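Local structure of acyl-coenzyme A oxidase (Caenorhabditis elegans, 5K3J) at residues Ile52-Asp57 with Thr81-Gln86; His98-Val103 with Arg139-Ile144. The protein catalyses the FAD-dependent desaturation of ascaroside-CoA thioesters with a five-carbon omega side chain, the first step of peroxisomal beta-oxidation in pheromone biosynthesis. All blocks are in the same frame, centred on the assembly; numbering follows the deposited sequence.

How the contacts relate
Both contacts lie in the N-terminal helical region of the acyl-CoA oxidase, with centres about 11 Å apart, and both reach the second subunit. Contact 1 is partly buried. It joins the loop after helix 36-49 to the junction of helices 66-82 and 84-87, through a tyrosine that meets an isoleucine and a carboxylate. Contact 2 is buried. It links helix 93-103 to the loop after helix 128-139 by a nitrogen-to-nitrogen approach of histidine and arginine, with no apolar contact between the segments. Helix 66-82 serves both: its end enters contact 1, and Ile-77 and Leu-80 pack on the pair of contact 2. OG1 of Thr-81 lies 2.9 Å from NH1 of Arg-141, a probable hydrogen bond.

Contact 1: Ile52-Asp57 with Thr81-Gln86; sequences IPELAD and TKYLNQ
The hydroxyl OH of Tyr-83 donates a hydrogen bond to OE1 of Glu-54 over 3.2 Å. The carboxylate oxygen is met nearly along its C-O axis. It sits at the edge of the tyrosine ring, near the ring plane, and the carboxylate is turned 45° from that plane. The Glu-54 chain is bent at its second torsion (chi2 95°) and crosses the tyrosine side chain at about a right angle.

Ile-52 takes one face of the same ring. Its CG2 methyl, anti to the backbone N, makes a CH-pi contact 4.0 Å from the centroid of the Tyr-83 ring. This methyl lies toward the hydroxyl end, 3.7 Å from CZ of Tyr-83. On the opposite face, CE of Lys-82 stands 3.4 Å above the ring plane. The ring is thus held between Ile-52 and Lys-82, with its hydroxyl fixed by Glu-54.

Arg-75 and Lys-76 of helix 66-82 also bind backbone carbonyls of the 52-57 loop. Through one aromatic ring, the contact joins the loop at Ile-52 and the 3-10 turn that follows it to a helix junction in the N-terminal helical domain of the acyl-CoA oxidase fold.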
# COMPACT_ATOMS: atom_id res chain seq x y z
N ILE A 52 32.88 -10.89 7.14
CA ILE A 52 33.23 -9.54 7.55
C ILE A 52 32.17 -8.96 8.49
O ILE A 52 31.07 -8.61 8.06
CB ILE A 52 33.39 -8.61 6.32
CG1 ILE A 52 34.25 -9.30 5.25
CG2 ILE A 52 33.97 -7.27 6.74
CD1 ILE A 52 33.96 -8.83 3.84
N PRO A 53 32.51 -8.87 9.78
CA PRO A 53 31.57 -8.46 10.83
C PRO A 53 31.05 -7.03 10.72
O PRO A 53 29.91 -6.77 11.08
CB PRO A 53 32.39 -8.64 12.12
CG PRO A 53 33.81 -8.55 11.67
CD PRO A 53 33.85 -9.17 10.32
N GLU A 54 31.87 -6.12 10.20
CA GLU A 54 31.51 -4.71 10.14
C GLU A 54 30.42 -4.46 9.09
O GLU A 54 29.80 -3.38 9.05
CB GLU A 54 32.70 -3.84 9.81
CG GLU A 54 33.83 -3.94 10.83
CD GLU A 54 34.88 -4.96 10.43
OE1 GLU A 54 35.56 -4.75 9.40
OE2 GLU A 54 35.01 -5.96 11.15
N LEU A 55 30.16 -5.45 8.24
CA LEU A 55 29.17 -5.32 7.17
C LEU A 55 27.78 -5.73 7.63
O LEU A 55 26.83 -5.66 6.85
CB LEU A 55 29.60 -6.15 5.97
CG LEU A 55 30.77 -5.64 5.14
CD1 LEU A 55 30.86 -6.39 3.82
CD2 LEU A 55 30.65 -4.14 4.90
N ALA A 56 27.65 -6.18 8.87
CA ALA A 56 26.34 -6.52 9.41
C ALA A 56 25.60 -5.25 9.80
O ALA A 56 26.23 -4.24 10.11
CB ALA A 56 26.47 -7.47 10.59
N ASP A 57 24.27 -5.30 9.76
CA ASP A 57 23.47 -4.18 10.23
C ASP A 57 23.83 -3.87 11.68
O ASP A 57 23.91 -4.78 12.50
CB ASP A 57 21.97 -4.49 10.11
CG ASP A 57 21.55 -4.78 8.68
OD1 ASP A 57 22.21 -4.28 7.75
OD2 ASP A 57 20.54 -5.49 8.48
N THR A 81 32.72 0.28 0.39
CA THR A 81 33.55 0.83 -0.68
C THR A 81 35.00 0.37 -0.52
O THR A 81 35.68 0.10 -1.51
CB THR A 81 33.47 2.37 -0.70
OG1 THR A 81 32.12 2.77 -0.96
CG2 THR A 81 34.38 2.94 -1.78
N LYS A 82 35.46 0.27 0.72
CA LYS A 82 36.80 -0.24 0.99
C LYS A 82 36.93 -1.70 0.57
O LYS A 82 37.88 -2.07 -0.12
CB LYS A 82 37.14 -0.09 2.47
CG LYS A 82 38.05 -1.18 3.01
CD LYS A 82 38.23 -1.09 4.51
CE LYS A 82 38.66 -2.43 5.08
NZ LYS A 82 39.68 -3.10 4.22
N TYR A 83 35.96 -2.51 0.97
CA TYR A 83 35.97 -3.93 0.64
C TYR A 83 35.50 -4.22 -0.78
O TYR A 83 35.40 -5.38 -1.18
CB TYR A 83 35.10 -4.72 1.63
CG TYR A 83 35.68 -4.88 3.02
CD1 TYR A 83 36.75 -5.75 3.24
CD2 TYR A 83 35.16 -4.19 4.10
CE1 TYR A 83 37.28 -5.91 4.51
CE2 TYR A 83 35.69 -4.35 5.37
CZ TYR A 83 36.75 -5.21 5.57
OH TYR A 83 37.28 -5.37 6.83
N LEU A 84 35.21 -3.17 -1.55
CA LEU A 84 34.59 -3.34 -2.86
C LEU A 84 35.47 -4.10 -3.86
O LEU A 84 34.98 -4.97 -4.58
CB LEU A 84 34.21 -1.98 -3.46
CG LEU A 84 33.34 -2.04 -4.72
CD1 LEU A 84 32.06 -2.79 -4.44
CD2 LEU A 84 33.04 -0.66 -5.27
N ASN A 85 36.76 -3.79 -3.89
CA ASN A 85 37.67 -4.41 -4.85
C ASN A 85 38.07 -5.83 -4.47
O ASN A 85 38.57 -6.59 -5.30
CB ASN A 85 38.93 -3.56 -5.02
CG ASN A 85 38.82 -2.61 -6.19
OD1 ASN A 85 37.83 -2.61 -6.92
ND2 ASN A 85 39.85 -1.79 -6.38
N GLN A 86 37.86 -6.18 -3.21
CA GLN A 86 38.10 -7.54 -2.75
C GLN A 86 36.97 -8.45 -3.21
O GLN A 86 37.20 -9.54 -3.74
CB GLN A 86 38.21 -7.60 -1.23
CG GLN A 86 39.26 -6.73 -0.60
CD GLN A 86 39.42 -7.04 0.88
OE1 GLN A 86 39.09 -8.14 1.33
NE2 GLN A 86 39.91 -6.07 1.63

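Contact 2: His98-Val103 with Arg139-Ile144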
# COMPACT_ATOMS: atom_id res chain seq x y z
N HIS A 98 24.00 -6.94 -6.47
CA HIS A 98 23.83 -7.99 -5.47
C HIS A 98 24.49 -7.58 -4.16
O HIS A 98 23.92 -7.75 -3.09
CB HIS A 98 24.42 -9.32 -5.94
CG HIS A 98 24.46 -10.36 -4.87
ND1 HIS A 98 23.37 -11.13 -4.52
CD2 HIS A 98 25.47 -10.75 -4.04
CE1 HIS A 98 23.70 -11.95 -3.54
NE2 HIS A 98 24.97 -11.74 -3.23
N LEU A 99 25.70 -7.05 -4.26
CA LEU A 99 26.47 -6.66 -3.08
C LEU A 99 25.77 -5.56 -2.28
O LEU A 99 25.73 -5.60 -1.05
CB LEU A 99 27.87 -6.21 -3.49
CG LEU A 99 28.78 -5.84 -2.32
CD1 LEU A 99 28.97 -7.03 -1.42
CD2 LEU A 99 30.12 -5.33 -2.83
N HIS A 100 25.20 -4.58 -2.98
CA HIS A 100 24.57 -3.45 -2.31
C HIS A 100 23.16 -3.79 -1.83
O HIS A 100 22.76 -3.38 -0.74
CB HIS A 100 24.54 -2.24 -3.24
CG HIS A 100 25.87 -1.59 -3.43
ND1 HIS A 100 26.81 -2.05 -4.34
CD2 HIS A 100 26.44 -0.53 -2.82
CE1 HIS A 100 27.89 -1.30 -4.28
NE2 HIS A 100 27.69 -0.36 -3.36
N ARG A 101 22.41 -4.55 -2.63
CA ARG A 101 21.07 -4.98 -2.22
C ARG A 101 21.15 -5.84 -0.97
O ARG A 101 20.21 -5.84 -0.16
CB ARG A 101 20.37 -5.76 -3.33
CG ARG A 101 19.76 -4.92 -4.45
CD ARG A 101 19.13 -5.82 -5.50
NE ARG A 101 18.60 -5.09 -6.65
CZ ARG A 101 18.52 -5.60 -7.87
NH1 ARG A 101 18.95 -6.83 -8.10
NH2 ARG A 101 18.03 -4.88 -8.87
N GLU A 102 22.25 -6.56 -0.80
CA GLU A 102 22.42 -7.41 0.36
C GLU A 102 23.03 -6.66 1.54
O GLU A 102 22.42 -6.59 2.60
CB GLU A 102 23.29 -8.62 0.04
CG GLU A 102 23.63 -9.44 1.28
CD GLU A 102 24.25 -10.79 0.94
OE1 GLU A 102 25.43 -11.01 1.29
OE2 GLU A 102 23.55 -11.63 0.32
N VAL A 103 24.22 -6.11 1.35
CA VAL A 103 24.92 -5.43 2.43
C VAL A 103 24.20 -4.15 2.86
O VAL A 103 23.81 -4.01 4.02
CB VAL A 103 26.37 -5.07 2.04
CG1 VAL A 103 27.04 -4.31 3.17
CG2 VAL A 103 27.14 -6.32 1.70
N ARG A 139 33.32 6.75 -10.80
CA ARG A 139 33.43 5.31 -10.62
C ARG A 139 34.35 4.92 -9.47
O ARG A 139 34.15 3.88 -8.83
CB ARG A 139 33.92 4.65 -11.92
CG ARG A 139 32.81 4.39 -12.94
CD ARG A 139 33.35 4.15 -14.35
NE ARG A 139 32.52 3.19 -15.09
CZ ARG A 139 32.51 3.06 -16.42
NH1 ARG A 139 33.28 3.84 -17.18
NH2 ARG A 139 31.73 2.16 -16.99
N ARG A 140 35.35 5.75 -9.20
CA ARG A 140 36.27 5.52 -8.08
C ARG A 140 35.69 6.12 -6.81
O ARG A 140 36.35 6.15 -5.76
CB ARG A 140 37.64 6.12 -8.38
CG ARG A 140 38.07 5.99 -9.84
CD ARG A 140 39.40 6.68 -10.08
NE ARG A 140 40.53 5.82 -9.75
CZ ARG A 140 41.40 6.07 -8.78
NH1 ARG A 140 41.27 7.15 -8.03
NH2 ARG A 140 42.40 5.23 -8.55
N ARG A 141 34.46 6.60 -6.91
CA ARG A 141 33.75 7.22 -5.80
C ARG A 141 34.61 8.29 -5.14
O ARG A 141 34.62 8.43 -3.91
CB ARG A 141 33.29 6.16 -4.79
CG ARG A 141 32.20 5.27 -5.36
CD ARG A 141 31.70 4.22 -4.37
NE ARG A 141 30.47 3.61 -4.85
CZ ARG A 141 29.84 2.61 -4.24
NH1 ARG A 141 30.33 2.08 -3.12
NH2 ARG A 141 28.71 2.12 -4.75
N GLU A 142 35.34 9.04 -5.97
CA GLU A 142 36.04 10.24 -5.53
C GLU A 142 35.04 11.33 -5.22
O GLU A 142 35.25 12.16 -4.33
CB GLU A 142 37.02 10.74 -6.59
CG GLU A 142 38.23 9.87 -6.84
CD GLU A 142 39.25 10.55 -7.73
OE1 GLU A 142 39.40 11.79 -7.60
OE2 GLU A 142 39.90 9.87 -8.55
N ILE A 143 33.94 11.33 -5.97
CA ILE A 143 32.92 12.35 -5.85
C ILE A 143 31.54 11.70 -5.77
O ILE A 143 31.34 10.59 -6.27
CB ILE A 143 32.96 13.35 -7.03
CG1 ILE A 143 32.74 12.62 -8.36
CG2 ILE A 143 34.28 14.10 -7.04
CD1 ILE A 143 32.90 13.50 -9.57
N ILE A 144 30.59 12.39 -5.15
CA ILE A 144 29.22 11.90 -5.06
C ILE A 144 28.31 12.77 -5.92
O ILE A 144 28.33 14.00 -5.81
CB ILE A 144 28.71 11.90 -3.62
CG1 ILE A 144 29.67 11.14 -2.70
CG2 ILE A 144 27.32 11.29 -3.55
CD1 ILE A 144 29.40 11.31 -1.22
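This is a buried side-chain contact between His-100 and Arg-141, inside the N-terminal helical region. It links helix 93-103 to the loop that leads from helix 128-139 to strand 147-148. The nearest CA atoms, those of His-100 and Arg-141, are 14.5 Å apart, and only the ends of these two side chains meet. They come from opposite directions. NE2 of His-100 lies 3.0 Å from NH2 of Arg-141, at the edge of the guanidinium and near its plane. The ring and guanidinium planes are 77° apart. The arginine chain is extended from CG to NE (chi2 -179°, chi3 167°), which carries its guanidinium across to the imidazole.

Arg-141 has positive phi and is the C-prime residue of a Schellman motif that ends helix 128-139. The motif closes with Glu-142 N to Arg-137 O and Arg-141 N to Ala-138 O. Across this turn, NH1 of Arg-140 forms a salt bridge with OE2 of Glu-142 at 3.1 Å.

Other partners hold both groups. ND1 of His-100 hydrogen-bonds to Ser-96 O. NH1 of Arg-141 hydrogen-bonds to OG1 of Thr-81, and NH2, the atom facing His-100, forms a salt bridge with Asp-115. An alanine in place of His-100 would remove the imidazole, and this would probably open a gap beside the guanidinium and leave Ser-96 O without its side-chain mate. The His-100 side chain lies about 8 Å from the bound ascaroside-CoA.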